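Local coordinates for niemann-Pick type C2 protein (Camponotus japonicus, PDB 3WEB) that binds oleic acid inside an immunoglobulin-like beta-sandwich and probably carries such lipids in the chemical communication of worker ants, at residues P44-F56 against P71-L85. Numbering follows the deposited sequence.
Sequences PSVDVKNVEAKAF and PEICKDPDSGVKCPL
V51 and L85 meet in the immunoglobulin-like beta-sandwich of this ML-domain protein, where the loop joining strands 62-66 and 91-99 folds back along residues 48-53, which run into strand 51-59. The V51 side chain forks at CB: the CG1 branch, set anti to the backbone N (chi1 -178°), goes to I73, lying 4.0 Å from I73 CG1; the CG2 branch turns to L85 and touches its CD1 at 3.8 Å, with the C74-C83 disulfide beside it. L85 in turn lies alongside V48, and their backbones pair as a single antiparallel bridge, L85 N giving to V48 O at 2.7 Å and V48 N to L85 O. At the other end A53 N donates to P71 O, and A53 CB reaches I73 CD1. The side chain of P71 lies about 5 Å from the bound oleic acid, and F114 of strand 107-116 backs V51, A53 and I73.

Toward solvent the contact turns polar. N50 ND2 donates to the anti lone pair of E72 OE1 at 2.9 Å, the amide and carboxylate planes standing nearly perpendicular (84°). K75 NZ donates to the same oxygen on its syn side, 34° out of the carboxylate plane, in a salt bridge, so two donors grip one atom. An alanine in place of E72 would probably leave the K75 ammonium without its carboxylate and the N50 amide freer to turn. Beneath them one water ties the segments together: it accepts from C74 N and donates to V51 O and, at 2.8 Å, to N50 OD1.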
loop_
_atom_site.group_PDB
_atom_site.type_symbol
_atom_site.label_atom_id
_atom_site.label_comp_id
_atom_site.label_asym_id
_atom_site.label_seq_id
_atom_site.Cartn_x
_atom_site.Cartn_y
_atom_site.Cartn_z
ATOM N N PRO A 44 4.869 -2.000 13.305
ATOM C CA PRO A 44 3.921 -2.898 13.981
ATOM C C PRO A 44 3.968 -2.658 15.493
ATOM O O PRO A 44 5.032 -2.312 16.033
ATOM C CB PRO A 44 4.455 -4.297 13.642
ATOM C CG PRO A 44 5.935 -4.101 13.457
ATOM C CD PRO A 44 6.123 -2.689 12.935
ATOM N N SER A 45 2.834 -2.818 16.174
ATOM C CA SER A 45 2.787 -2.616 17.625
ATOM C C SER A 45 2.932 -3.943 18.372
ATOM O O SER A 45 2.942 -3.973 19.611
ATOM C CB SER A 45 1.497 -1.907 18.036
ATOM O OG SER A 45 0.360 -2.629 17.599
ATOM N N VAL A 46 3.023 -5.024 17.599
ATOM C CA VAL A 46 3.262 -6.380 18.089
ATOM C C VAL A 46 4.285 -7.067 17.184
ATOM O O VAL A 46 4.561 -6.589 16.083
ATOM C CB VAL A 46 1.964 -7.224 18.106
ATOM C CG1 VAL A 46 0.952 -6.658 19.101
ATOM C CG2 VAL A 46 1.362 -7.345 16.708
ATOM N N ASP A 47 4.866 -8.173 17.655
ATOM C CA ASP A 47 5.724 -8.988 16.806
ATOM C C ASP A 47 4.877 -9.630 15.712
ATOM O O ASP A 47 3.780 -10.102 15.976
ATOM C CB ASP A 47 6.427 -10.074 17.622
ATOM C CG ASP A 47 7.504 -9.526 18.547
ATOM O OD1 ASP A 47 7.978 -8.386 18.361
ATOM O OD2 ASP A 47 7.884 -10.265 19.479
ATOM N N VAL A 48 5.386 -9.635 14.488
ATOM C CA VAL A 48 4.624 -10.134 13.340
ATOM C C VAL A 48 5.396 -11.248 12.640
ATOM O O VAL A 48 6.550 -11.059 12.263
ATOM C CB VAL A 48 4.291 -8.980 12.357
ATOM C CG1 VAL A 48 3.631 -9.500 11.083
ATOM C CG2 VAL A 48 3.411 -7.939 13.034
ATOM N N LYS A 49 4.756 -12.408 12.475
ATOM C CA LYS A 49 5.415 -13.567 11.875
ATOM C C LYS A 49 5.358 -13.600 10.354
ATOM O O LYS A 49 6.298 -14.057 9.709
ATOM C CB LYS A 49 4.852 -14.867 12.451
ATOM C CG LYS A 49 5.395 -15.191 13.835
ATOM C CD LYS A 49 4.895 -16.534 14.347
ATOM C CE LYS A 49 5.343 -17.697 13.474
ATOM N NZ LYS A 49 4.771 -18.983 13.955
ATOM N N ASN A 50 4.250 -13.131 9.788
ATOM C CA ASN A 50 4.070 -13.079 8.339
ATOM C C ASN A 50 3.162 -11.913 7.966
ATOM O O ASN A 50 2.276 -11.538 8.740
ATOM C CB ASN A 50 3.478 -14.394 7.815
ATOM C CG ASN A 50 3.563 -14.521 6.306
ATOM O OD1 ASN A 50 4.609 -14.281 5.700
ATOM N ND2 ASN A 50 2.459 -14.927 5.688
ATOM N N VAL A 51 3.382 -11.349 6.780
ATOM C CA VAL A 51 2.582 -10.219 6.303
ATOM C C VAL A 51 1.885 -10.581 4.990
ATOM O O VAL A 51 2.525 -11.070 4.064
ATOM C CB VAL A 51 3.442 -8.948 6.092
ATOM C CG1 VAL A 51 2.578 -7.769 5.645
ATOM C CG2 VAL A 51 4.196 -8.586 7.364
ATOM N N GLU A 52 0.583 -10.328 4.918
ATOM C CA GLU A 52 -0.171 -10.469 3.665
ATOM C C GLU A 52 -0.792 -9.124 3.308
ATOM O O GLU A 52 -1.564 -8.566 4.091
ATOM C CB GLU A 52 -1.280 -11.523 3.782
ATOM C CG GLU A 52 -0.797 -12.962 3.906
ATOM C CD GLU A 52 -1.947 -13.957 3.991
ATOM O OE1 GLU A 52 -2.624 -14.183 2.963
ATOM O OE2 GLU A 52 -2.173 -14.531 5.079
ATOM N N ALA A 53 -0.447 -8.604 2.135
ATOM C CA ALA A 53 -1.001 -7.336 1.671
ATOM C C ALA A 53 -2.329 -7.525 0.938
ATOM O O ALA A 53 -2.580 -8.568 0.330
ATOM C CB ALA A 53 -0.011 -6.601 0.786
ATOM N N LYS A 54 -3.165 -6.492 1.013
ATOM C CA LYS A 54 -4.484 -6.467 0.390
ATOM C C LYS A 54 -4.691 -5.098 -0.241
ATOM O O LYS A 54 -4.325 -4.074 0.341
ATOM C CB LYS A 54 -5.579 -6.686 1.441
ATOM C CG LYS A 54 -5.451 -7.963 2.257
ATOM C CD LYS A 54 -5.785 -9.175 1.414
ATOM C CE LYS A 54 -5.859 -10.424 2.269
ATOM N NZ LYS A 54 -6.192 -11.590 1.404
ATOM N N ALA A 55 -5.291 -5.078 -1.425
ATOM C CA ALA A 55 -5.614 -3.818 -2.084
ATOM C C ALA A 55 -7.085 -3.766 -2.487
ATOM O O ALA A 55 -7.698 -4.796 -2.786
ATOM C CB ALA A 55 -4.718 -3.598 -3.294
ATOM N N PHE A 56 -7.638 -2.555 -2.479
ATOM C CA PHE A 56 -9.024 -2.311 -2.857
ATOM C C PHE A 56 -9.126 -1.020 -3.663
ATOM O O PHE A 56 -8.401 -0.060 -3.405
ATOM C CB PHE A 56 -9.920 -2.209 -1.619
ATOM C CG PHE A 56 -9.824 -3.390 -0.693
ATOM C CD1 PHE A 56 -8.840 -3.446 0.293
ATOM C CD2 PHE A 56 -10.724 -4.448 -0.798
ATOM C CE1 PHE A 56 -8.751 -4.540 1.148
ATOM C CE2 PHE A 56 -10.637 -5.542 0.051
ATOM C CZ PHE A 56 -9.652 -5.590 1.026
ATOM N N PRO A 71 1.570 -10.547 -2.647
ATOM C CA PRO A 71 0.962 -10.115 -1.378
ATOM C C PRO A 71 1.723 -10.548 -0.128
ATOM O O PRO A 71 1.575 -9.924 0.918
ATOM C CB PRO A 71 -0.424 -10.772 -1.399
ATOM C CG PRO A 71 -0.276 -11.951 -2.294
ATOM C CD PRO A 71 0.762 -11.588 -3.318
ATOM N N GLU A 72 2.518 -11.612 -0.227
ATOM C CA GLU A 72 3.331 -12.036 0.905
ATOM C C GLU A 72 4.631 -11.237 0.900
ATOM O O GLU A 72 5.663 -11.667 0.374
ATOM C CB GLU A 72 3.559 -13.550 0.915
ATOM C CG GLU A 72 2.298 -14.335 1.249
ATOM C CD GLU A 72 2.597 -15.741 1.723
ATOM O OE1 GLU A 72 2.757 -15.935 2.945
ATOM O OE2 GLU A 72 2.662 -16.654 0.873
ATOM N N ILE A 73 4.534 -10.055 1.498
ATOM C CA ILE A 73 5.584 -9.041 1.520
ATOM C C ILE A 73 6.927 -9.553 2.029
ATOM O O ILE A 73 7.976 -9.202 1.484
ATOM C CB ILE A 73 5.134 -7.841 2.392
ATOM C CG1 ILE A 73 3.795 -7.267 1.894
ATOM C CG2 ILE A 73 6.239 -6.797 2.518
ATOM C CD1 ILE A 73 3.737 -6.936 0.421
ATOM N N CYS A 74 6.894 -10.375 3.074
ATOM C CA CYS A 74 8.118 -10.880 3.692
ATOM C C CYS A 74 8.825 -11.915 2.827
ATOM O O CYS A 74 10.017 -12.166 2.999
ATOM C CB CYS A 74 7.818 -11.453 5.076
ATOM S SG CYS A 74 7.650 -10.156 6.317
ATOM N N LYS A 75 8.083 -12.497 1.886
ATOM C CA LYS A 75 8.606 -13.531 1.002
ATOM C C LYS A 75 8.976 -12.982 -0.383
ATOM O O LYS A 75 9.439 -13.721 -1.250
ATOM C CB LYS A 75 7.599 -14.680 0.910
ATOM C CG LYS A 75 7.312 -15.313 2.263
ATOM C CD LYS A 75 6.214 -16.361 2.198
ATOM C CE LYS A 75 5.882 -16.857 3.593
ATOM N NZ LYS A 75 4.889 -17.968 3.550
ATOM N N ASP A 76 8.775 -11.682 -0.579
ATOM C CA ASP A 76 9.162 -11.003 -1.809
ATOM C C ASP A 76 10.574 -10.451 -1.626
ATOM O O ASP A 76 10.776 -9.541 -0.834
ATOM C CB ASP A 76 8.152 -9.888 -2.131
ATOM C CG ASP A 76 8.650 -8.900 -3.181
ATOM O OD1 ASP A 76 9.674 -9.155 -3.853
ATOM O OD2 ASP A 76 7.997 -7.844 -3.336
ATOM N N PRO A 77 11.554 -10.997 -2.373
ATOM C CA PRO A 77 12.967 -10.634 -2.184
ATOM C C PRO A 77 13.287 -9.153 -2.445
ATOM O O PRO A 77 14.309 -8.648 -1.959
ATOM C CB PRO A 77 13.698 -11.530 -3.191
ATOM C CG PRO A 77 12.682 -11.814 -4.248
ATOM C CD PRO A 77 11.369 -11.906 -3.522
ATOM N N ASP A 78 12.413 -8.467 -3.178
ATOM C CA ASP A 78 12.594 -7.049 -3.481
ATOM C C ASP A 78 11.856 -6.083 -2.532
ATOM O O ASP A 78 12.003 -4.869 -2.658
ATOM C CB ASP A 78 12.200 -6.764 -4.938
ATOM C CG ASP A 78 13.004 -7.588 -5.938
ATOM O OD1 ASP A 78 14.245 -7.656 -5.806
ATOM O OD2 ASP A 78 12.392 -8.169 -6.859
ATOM N N SER A 79 11.080 -6.609 -1.580
ATOM C CA SER A 79 10.278 -5.747 -0.701
ATOM C C SER A 79 11.108 -4.938 0.302
ATOM O O SER A 79 10.662 -3.903 0.794
ATOM C CB SER A 79 9.243 -6.567 0.066
ATOM O OG SER A 79 9.883 -7.280 1.112
ATOM N N GLY A 80 12.292 -5.434 0.629
ATOM C CA GLY A 80 13.138 -4.802 1.638
ATOM C C GLY A 80 12.720 -5.116 3.065
ATOM O O GLY A 80 13.303 -4.580 4.021
ATOM N N VAL A 81 11.709 -5.973 3.208
ATOM C CA VAL A 81 11.162 -6.330 4.516
ATOM C C VAL A 81 11.380 -7.816 4.792
ATOM O O VAL A 81 10.968 -8.669 4.005
ATOM C CB VAL A 81 9.650 -6.018 4.615
ATOM C CG1 VAL A 81 9.118 -6.356 6.005
ATOM C CG2 VAL A 81 9.379 -4.561 4.310
ATOM N N LYS A 82 12.023 -8.117 5.913
ATOM C CA LYS A 82 12.226 -9.505 6.324
ATOM C C LYS A 82 11.481 -9.788 7.620
ATOM O O LYS A 82 11.647 -9.083 8.614
ATOM C CB LYS A 82 13.714 -9.828 6.498
ATOM C CG LYS A 82 14.553 -9.803 5.222
ATOM C CD LYS A 82 15.867 -10.552 5.446
ATOM C CE LYS A 82 16.927 -10.169 4.424
ATOM N NZ LYS A 82 17.453 -8.796 4.675
ATOM N N CYS A 83 10.657 -10.830 7.597
ATOM C CA CYS A 83 9.968 -11.323 8.784
ATOM C C CYS A 83 10.909 -12.196 9.633
ATOM O O CYS A 83 11.862 -12.763 9.105
ATOM C CB CYS A 83 8.745 -12.139 8.358
ATOM S SG CYS A 83 7.257 -11.158 8.037
ATOM N N PRO A 84 10.650 -12.304 10.950
ATOM C CA PRO A 84 9.560 -11.660 11.689
ATOM C C PRO A 84 9.799 -10.167 11.925
ATOM O O PRO A 84 10.947 -9.724 12.036
ATOM C CB PRO A 84 9.539 -12.427 13.014
ATOM C CG PRO A 84 10.943 -12.878 13.208
ATOM C CD PRO A 84 11.479 -13.158 11.829
ATOM N N LEU A 85 8.714 -9.402 11.993
ATOM C CA LEU A 85 8.799 -7.979 12.305
ATOM C C LEU A 85 8.849 -7.811 13.805
ATOM O O LEU A 85 8.075 -8.436 14.541
ATOM C CB LEU A 85 7.594 -7.216 11.749
ATOM C CG LEU A 85 7.109 -7.496 10.322
ATOM C CD1 LEU A 85 5.973 -6.539 9.972
ATOM C CD2 LEU A 85 8.233 -7.405 9.299
HETATM O O HOH W 1 4.939 -12.269 3.821
#